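Local coordinates for protein CrmK (Actinoalloteichus sp. WH1-2216-6, PDB 5I1V) that is a flavoenzyme oxidase carrying covalently bound FAD and takes part in recycling shunt products during caerulomycin biosynthesis, at residues Asp150-Val155 with Thr198-Arg203. Sequence-based numbering, arbitrary orientation.
Sequences DYLHAV and TRYWLR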
ATOM      1  N   ASP A 150     -13.489  -3.612 -21.569  1.00 18.84           N
ATOM      2  CA  ASP A 150     -14.009  -4.848 -22.175  1.00 20.73           C
ATOM      3  C   ASP A 150     -14.877  -5.734 -21.257  1.00 21.29           C
ATOM      4  O   ASP A 150     -15.470  -6.690 -21.728  1.00 22.46           O
ATOM      5  CB  ASP A 150     -12.865  -5.642 -22.814  1.00 21.52           C
ATOM      6  CG  ASP A 150     -12.153  -4.834 -23.914  1.00 22.44           C
ATOM      7  OD1 ASP A 150     -12.898  -4.113 -24.600  1.00 21.15           O
ATOM      8  OD2 ASP A 150     -10.879  -4.876 -24.087  1.00 21.72           O
ATOM      9  N   TYR A 151     -14.960  -5.386 -19.975  1.00 17.64           N
ATOM     10  CA  TYR A 151     -15.774  -6.068 -18.995  1.00 18.33           C
ATOM     11  C   TYR A 151     -16.831  -5.178 -18.391  1.00 17.84           C
ATOM     12  O   TYR A 151     -17.389  -5.536 -17.323  1.00 17.21           O
ATOM     13  CB  TYR A 151     -14.839  -6.581 -17.875  1.00 17.74           C
ATOM     14  CG  TYR A 151     -13.842  -7.512 -18.470  1.00 18.25           C
ATOM     15  CD1 TYR A 151     -12.622  -7.032 -18.980  1.00 20.05           C
ATOM     16  CD2 TYR A 151     -14.146  -8.844 -18.634  1.00 20.23           C
ATOM     17  CE1 TYR A 151     -11.726  -7.901 -19.589  1.00 21.15           C
ATOM     18  CE2 TYR A 151     -13.272  -9.711 -19.258  1.00 19.86           C
ATOM     19  CZ  TYR A 151     -12.077  -9.247 -19.735  1.00 20.98           C
ATOM     20  OH  TYR A 151     -11.210 -10.159 -20.350  1.00 21.92           O
ATOM     21  N   LEU A 152     -17.043  -3.982 -18.959  1.00 17.46           N
ATOM     22  CA  LEU A 152     -17.991  -3.050 -18.378  1.00 17.70           C
ATOM     23  C   LEU A 152     -19.434  -3.453 -18.767  1.00 18.37           C
ATOM     24  O   LEU A 152     -19.894  -3.262 -19.889  1.00 19.75           O
ATOM     25  CB  LEU A 152     -17.747  -1.618 -18.762  1.00 20.44           C
ATOM     26  CG  LEU A 152     -18.616  -0.541 -18.065  1.00 20.72           C
ATOM     27  CD1 LEU A 152     -18.389  -0.538 -16.572  1.00 21.58           C
ATOM     28  CD2 LEU A 152     -18.260   0.831 -18.605  1.00 22.47           C
ATOM     29  N   HIS A 153     -20.107  -4.035 -17.824  1.00 17.74           N
ATOM     30  CA  HIS A 153     -21.495  -4.530 -18.048  1.00 19.05           C
ATOM     31  C   HIS A 153     -22.494  -3.383 -17.946  1.00 18.71           C
ATOM     32  O   HIS A 153     -23.419  -3.297 -18.748  1.00 20.38           O
ATOM     33  CB  HIS A 153     -21.739  -5.654 -17.056  1.00 20.88           C
ATOM     34  CG  HIS A 153     -23.148  -6.161 -17.020  1.00 25.41           C
ATOM     35  ND1 HIS A 153     -23.647  -7.047 -17.956  1.00 31.51           N
ATOM     36  CD2 HIS A 153     -24.143  -5.948 -16.133  1.00 26.62           C
ATOM     37  CE1 HIS A 153     -24.891  -7.377 -17.628  1.00 31.32           C
ATOM     38  NE2 HIS A 153     -25.228  -6.694 -16.547  1.00 30.98           N
ATOM     39  N   ALA A 154     -22.314  -2.513 -16.943  1.00 17.22           N
ATOM     40  CA  ALA A 154     -23.219  -1.412 -16.681  1.00 16.60           C
ATOM     41  C   ALA A 154     -22.514  -0.374 -15.801  1.00 16.09           C
ATOM     42  O   ALA A 154     -21.536  -0.685 -15.118  1.00 17.90           O
ATOM     43  CB  ALA A 154     -24.472  -1.888 -15.946  1.00 16.57           C
ATOM     44  N   VAL A 155     -23.059   0.845 -15.785  1.00 15.90           N
ATOM     45  CA  VAL A 155     -22.561   1.965 -14.964  1.00 16.75           C
ATOM     46  C   VAL A 155     -23.727   2.791 -14.459  1.00 16.71           C
ATOM     47  O   VAL A 155     -24.670   2.999 -15.204  1.00 18.21           O
ATOM     48  CB  VAL A 155     -21.539   2.784 -15.818  1.00 17.69           C
ATOM     49  CG1 VAL A 155     -22.171   3.483 -17.032  1.00 18.03           C
ATOM     50  CG2 VAL A 155     -20.771   3.740 -14.949  1.00 21.35           C
ATOM     51  N   THR A 198     -21.273   6.536  -9.734  1.00 15.56           N
ATOM     52  CA  THR A 198     -21.330   6.021  -8.389  1.00 16.13           C
ATOM     53  C   THR A 198     -20.835   4.554  -8.281  1.00 16.42           C
ATOM     54  O   THR A 198     -20.260   4.117  -7.233  1.00 15.55           O
ATOM     55  CB  THR A 198     -22.753   6.184  -7.836  1.00 18.60           C
ATOM     56  OG1 THR A 198     -23.667   5.653  -8.755  1.00 19.25           O
ATOM     57  CG2 THR A 198     -23.048   7.657  -7.665  1.00 19.75           C
ATOM     58  N   ARG A 199     -21.075   3.758  -9.317  1.00 16.01           N
ATOM     59  CA  ARG A 199     -20.646   2.357  -9.286  1.00 17.88           C
ATOM     60  C   ARG A 199     -20.612   1.798 -10.694  1.00 16.43           C
ATOM     61  O   ARG A 199     -21.236   2.313 -11.575  1.00 16.38           O
ATOM     62  CB  ARG A 199     -21.544   1.471  -8.379  1.00 19.78           C
ATOM     63  CG  ARG A 199     -22.981   1.407  -8.817  1.00 20.67           C
ATOM     64  CD  ARG A 199     -23.976   1.067  -7.685  1.00 22.39           C
ATOM     65  NE  ARG A 199     -24.141   2.179  -6.772  1.00 25.91           N
ATOM     66  CZ  ARG A 199     -23.842   2.157  -5.475  1.00 28.20           C
ATOM     67  NH1 ARG A 199     -23.471   1.036  -4.893  1.00 29.37           N
ATOM     68  NH2 ARG A 199     -23.967   3.257  -4.755  1.00 28.09           N
ATOM     69  N   TYR A 200     -19.870   0.724 -10.859  1.00 15.98           N
ATOM     70  CA  TYR A 200     -19.664   0.050 -12.138  1.00 17.38           C
ATOM     71  C   TYR A 200     -20.051  -1.391 -11.862  1.00 16.20           C
ATOM     72  O   TYR A 200     -19.926  -1.878 -10.716  1.00 17.62           O
ATOM     73  CB  TYR A 200     -18.179   0.005 -12.533  1.00 18.54           C
ATOM     74  CG  TYR A 200     -17.451   1.279 -12.824  1.00 19.75           C
ATOM     75  CD1 TYR A 200     -17.519   1.835 -14.086  1.00 20.50           C
ATOM     76  CD2 TYR A 200     -16.633   1.896 -11.870  1.00 20.61           C
ATOM     77  CE1 TYR A 200     -16.800   2.971 -14.432  1.00 23.16           C
ATOM     78  CE2 TYR A 200     -15.906   3.060 -12.198  1.00 21.90           C
ATOM     79  CZ  TYR A 200     -15.988   3.586 -13.490  1.00 24.80           C
ATOM     80  OH  TYR A 200     -15.283   4.710 -13.899  1.00 24.93           O
ATOM     81  N   TRP A 201     -20.428  -2.086 -12.900  1.00 16.85           N
ATOM     82  CA  TRP A 201     -20.619  -3.527 -12.845  1.00 17.12           C
ATOM     83  C   TRP A 201     -19.729  -4.169 -13.893  1.00 16.84           C
ATOM     84  O   TRP A 201     -19.756  -3.811 -15.074  1.00 17.03           O
ATOM     85  CB  TRP A 201     -22.087  -3.906 -13.098  1.00 16.98           C
ATOM     86  CG  TRP A 201     -23.006  -3.665 -11.941  1.00 18.36           C
ATOM     87  CD1 TRP A 201     -23.275  -4.501 -10.923  1.00 20.22           C
ATOM     88  CD2 TRP A 201     -23.758  -2.470 -11.692  1.00 18.42           C
ATOM     89  NE1 TRP A 201     -24.178  -3.921 -10.046  1.00 21.56           N
ATOM     90  CE2 TRP A 201     -24.489  -2.672 -10.502  1.00 20.26           C
ATOM     91  CE3 TRP A 201     -23.910  -1.278 -12.377  1.00 18.72           C
ATOM     92  CZ2 TRP A 201     -25.378  -1.718  -9.994  1.00 20.83           C
ATOM     93  CZ3 TRP A 201     -24.775  -0.313 -11.869  1.00 19.75           C
ATOM     94  CH2 TRP A 201     -25.514  -0.550 -10.702  1.00 20.79           C
ATOM     95  N   LEU A 202     -18.986  -5.192 -13.459  1.00 17.13           N
ATOM     96  CA  LEU A 202     -18.067  -5.859 -14.295  1.00 18.34           C
ATOM     97  C   LEU A 202     -18.432  -7.314 -14.515  1.00 19.01           C
ATOM     98  O   LEU A 202     -18.694  -8.043 -13.562  1.00 19.26           O
ATOM     99  CB  LEU A 202     -16.650  -5.794 -13.691  1.00 19.39           C
ATOM    100  CG  LEU A 202     -16.123  -4.396 -13.337  1.00 23.59           C
ATOM    101  CD1 LEU A 202     -14.835  -4.505 -12.538  1.00 24.63           C
ATOM    102  CD2 LEU A 202     -15.850  -3.595 -14.576  1.00 23.64           C
ATOM    103  N   ARG A 203     -18.330  -7.738 -15.769  1.00 19.28           N
ATOM    104  CA  ARG A 203     -18.517  -9.129 -16.118  1.00 21.17           C
ATOM    105  C   ARG A 203     -18.055  -9.396 -17.547  1.00 20.56           C
ATOM    106  O   ARG A 203     -18.133  -8.531 -18.374  1.00 20.95           O
ATOM    107  CB  ARG A 203     -20.007  -9.464 -15.929  1.00 24.39           C
ATOM    108  CG  ARG A 203     -20.810  -9.703 -17.158  1.00 29.98           C
ATOM    109  CD  ARG A 203     -22.279  -9.915 -16.797  1.00 34.72           C
ATOM    110  NE  ARG A 203     -22.596 -11.302 -16.565  1.00 33.58           N
ATOM    111  CZ  ARG A 203     -22.861 -12.173 -17.543  1.00 37.48           C
ATOM    112  NH1 ARG A 203     -22.851 -11.770 -18.819  1.00 38.35           N
ATOM    113  NH2 ARG A 203     -23.132 -13.448 -17.255  1.00 35.56           N
TER
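His-153 and Ala-154 both stand opposite Trp-201, a classic beta bulge between two antiparallel strands. Trp-201 O accepts a bond from His-153 N at 2.8 Å and a weak one from Ala-154 N, while Trp-201 N returns a bond to Ala-154 O; beyond the bulge, Arg-203 N bonds to Tyr-151 O. With CG anti to its backbone N (chi1 173°), His-153 extends its imidazole across to the opposite strand, where it touches Trp-201 CB with an edge and Arg-203 with a face, Arg-203 CD lying 3.4 Å from His-153 ND1. A flat ring suits this place because its face can take the methylene CD of Arg-203, although the two side chains cross at a slant and the ring and guanidinium planes stand 63° apart. An alanine in its place would probably leave the methylenes of Arg-203 without the ring they lie against, though Arg-203 NE would still be held by Gly-94 O. The small Ala-154 lets the indole come close, with Ala-154 CB 3.7 Å from Trp-201 CE3. On the other face of the sheet Leu-152, Val-155 and Tyr-200 meet through carbon atoms: Leu-152 CD1 reaches the Tyr-200 ring edge, 3.5 Å from Tyr-200 CD1, and the branched Val-155 runs alongside, Val-155 CG2 3.9 Å from Tyr-200 CD1. Tyr-200 suits a buried site near FAD, its hydroxyl bonded to Gly-130 O beside FAD-binding Gly-131. Strands 152-160 and 196-202 are neighbours inside the FAD-binding part's five-stranded antiparallel sheet. Strand 166-172 flanks the first and strand 95-99 the second, with Trp-201 packing on Ala-95 and Glu-97, and Trp-183 of helix 180-185 bonding to Leu-152 O.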